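Local coordinates for protein short chain dehydrogenase (A0QTM2 homolog) (Mycobacterium thermoresistibile, PDB 3SC4) that probably catalyses NAD(P)-dependent oxidation or reduction as a short-chain dehydrogenase of the Rossmann-fold superfamily, at residues A34-V39 with K58-A63. Residues are numbered along the deposited sequence; the frame is centred on the assembly and turned at random.
Sequences ANVALV and KEIEEA
Ile60 of helix 53-63 reaches across to Val36 and Leu38 of strand 35-40, packing helix on sheet within one beta-alpha-beta unit of the Rossmann fold, strand 35-40, helix 53-63 and strand 66-71. Along the helix, Glu59 comes before the contact and turns elsewhere: its OE2 forms a salt bridge with Lys27 of the neighbouring helix 20-30, tying the two helices together on this face of the sheet. Ile60, one residue on, carries the whole contact from the helical side. Its CG1 stands anti to the carbonyl carbon (chi1 -74°), and the chain extends from there, which drives CD1 forward to the strand. That methyl meets the two strand residues whose side chains face the helix. Val36, whose CA lies 7.7 Å from the CA of Ile60, offers CG1, its branch anti to the backbone N (chi1 176°); the two side chains are set at a slant to one another, and Val36 CG1 is 4.0 Å from Ile60 CD1. Leu38 instead points its forked end at the isoleucine, tip to tip, from a CG held between its own backbone N and carbonyl carbon (chi1 54°). Ala37, between them on the strand, faces the other side of the sheet, where it touches Thr87 of helix 77-91. The buried Ile60 side chain also touches Ala30 of helix 20-30 and Ala67 of strand 66-71. Past Ile60 the backbone turns on, with Glu62 N bonded to Lys58 O at 2.8 Å. At the leucine fork both methyls border the isoleucine tip, Leu38 CD2 lying 3.8 Å and Leu38 CD1 4.1 Å from Ile60 CD1.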
loop_
_atom_site.group_PDB
_atom_site.type_symbol
_atom_site.label_atom_id
_atom_site.label_comp_id
_atom_site.label_asym_id
_atom_site.label_seq_id
_atom_site.Cartn_x
_atom_site.Cartn_y
_atom_site.Cartn_z
ATOM N N ALA B 34 -22.987 -23.251 -7.817
ATOM C CA ALA B 34 -21.649 -23.205 -7.228
ATOM C C ALA B 34 -21.757 -23.290 -5.715
ATOM O O ALA B 34 -22.821 -23.045 -5.150
ATOM C CB ALA B 34 -20.936 -21.899 -7.626
ATOM N N ASN B 35 -20.649 -23.646 -5.078
ATOM C CA ASN B 35 -20.507 -23.520 -3.630
ATOM C C ASN B 35 -19.873 -22.157 -3.293
ATOM O O ASN B 35 -19.020 -21.665 -4.033
ATOM C CB ASN B 35 -19.664 -24.662 -3.071
ATOM C CG ASN B 35 -20.072 -26.027 -3.642
ATOM O OD1 ASN B 35 -21.260 -26.334 -3.803
ATOM N ND2 ASN B 35 -19.072 -26.836 -3.979
ATOM N N VAL B 36 -20.326 -21.546 -2.197
ATOM C CA VAL B 36 -19.809 -20.273 -1.752
ATOM C C VAL B 36 -19.618 -20.270 -0.243
ATOM O O VAL B 36 -20.566 -20.386 0.501
ATOM C CB VAL B 36 -20.779 -19.140 -2.090
ATOM C CG1 VAL B 36 -20.259 -17.807 -1.512
ATOM C CG2 VAL B 36 -20.985 -19.040 -3.592
ATOM N N ALA B 37 -18.381 -20.148 0.209
ATOM C CA ALA B 37 -18.090 -19.917 1.623
ATOM C C ALA B 37 -17.910 -18.425 1.795
ATOM O O ALA B 37 -17.255 -17.782 0.975
ATOM C CB ALA B 37 -16.825 -20.661 2.056
ATOM N N LEU B 38 -18.528 -17.870 2.833
ATOM C CA LEU B 38 -18.480 -16.436 3.083
ATOM C C LEU B 38 -18.056 -16.241 4.519
ATOM O O LEU B 38 -18.560 -16.917 5.423
ATOM C CB LEU B 38 -19.821 -15.749 2.780
ATOM C CG LEU B 38 -21.160 -16.212 3.393
ATOM C CD1 LEU B 38 -22.240 -15.192 3.114
ATOM C CD2 LEU B 38 -21.607 -17.522 2.859
ATOM N N VAL B 39 -17.090 -15.353 4.720
ATOM C CA VAL B 39 -16.548 -15.111 6.048
ATOM C C VAL B 39 -16.828 -13.658 6.481
ATOM O O VAL B 39 -16.569 -12.728 5.709
ATOM C CB VAL B 39 -15.041 -15.453 6.088
ATOM C CG1 VAL B 39 -14.240 -14.465 5.247
ATOM C CG2 VAL B 39 -14.536 -15.474 7.510
ATOM N N LYS B 58 -28.977 -18.097 3.130
ATOM C CA LYS B 58 -30.287 -18.503 2.591
ATOM C C LYS B 58 -30.391 -18.011 1.146
ATOM O O LYS B 58 -30.717 -18.787 0.246
ATOM C CB LYS B 58 -31.489 -18.044 3.450
ATOM N N GLU B 59 -30.067 -16.749 0.908
ATOM C CA GLU B 59 -30.199 -16.202 -0.452
ATOM C C GLU B 59 -29.319 -16.974 -1.445
ATOM O O GLU B 59 -29.762 -17.267 -2.567
ATOM C CB GLU B 59 -29.919 -14.687 -0.500
ATOM C CG GLU B 59 -31.003 -13.811 0.163
ATOM C CD GLU B 59 -30.828 -12.308 -0.132
ATOM O OE1 GLU B 59 -30.686 -11.506 0.823
ATOM O OE2 GLU B 59 -30.818 -11.925 -1.319
ATOM N N ILE B 60 -28.105 -17.337 -1.028
ATOM C CA ILE B 60 -27.233 -18.161 -1.875
ATOM C C ILE B 60 -27.919 -19.482 -2.256
ATOM O O ILE B 60 -27.851 -19.911 -3.406
ATOM C CB ILE B 60 -25.871 -18.446 -1.179
ATOM C CG1 ILE B 60 -25.003 -17.182 -1.191
ATOM C CG2 ILE B 60 -25.124 -19.623 -1.838
ATOM C CD1 ILE B 60 -23.974 -17.133 -0.071
ATOM N N GLU B 61 -28.581 -20.115 -1.288
ATOM C CA GLU B 61 -29.235 -21.416 -1.518
ATOM C C GLU B 61 -30.456 -21.269 -2.405
ATOM O O GLU B 61 -30.618 -22.018 -3.363
ATOM C CB GLU B 61 -29.592 -22.100 -0.193
ATOM C CG GLU B 61 -28.340 -22.528 0.629
ATOM C CD GLU B 61 -28.654 -23.057 2.046
ATOM O OE1 GLU B 61 -29.767 -22.811 2.587
ATOM O OE2 GLU B 61 -27.758 -23.727 2.610
ATOM N N GLU B 62 -31.282 -20.271 -2.109
ATOM C CA GLU B 62 -32.454 -19.944 -2.934
ATOM C C GLU B 62 -32.080 -19.581 -4.388
ATOM O O GLU B 62 -32.906 -19.693 -5.298
ATOM C CB GLU B 62 -33.279 -18.801 -2.280
ATOM C CG GLU B 62 -34.165 -19.227 -1.069
ATOM C CD GLU B 62 -34.695 -18.031 -0.198
ATOM O OE1 GLU B 62 -34.215 -16.862 -0.369
ATOM O OE2 GLU B 62 -35.581 -18.278 0.680
ATOM N N ALA B 63 -30.843 -19.137 -4.603
ATOM C CA ALA B 63 -30.348 -18.834 -5.945
ATOM C C ALA B 63 -29.913 -20.097 -6.684
ATOM O O ALA B 63 -29.850 -20.102 -7.920
ATOM C CB ALA B 63 -29.200 -17.839 -5.871
#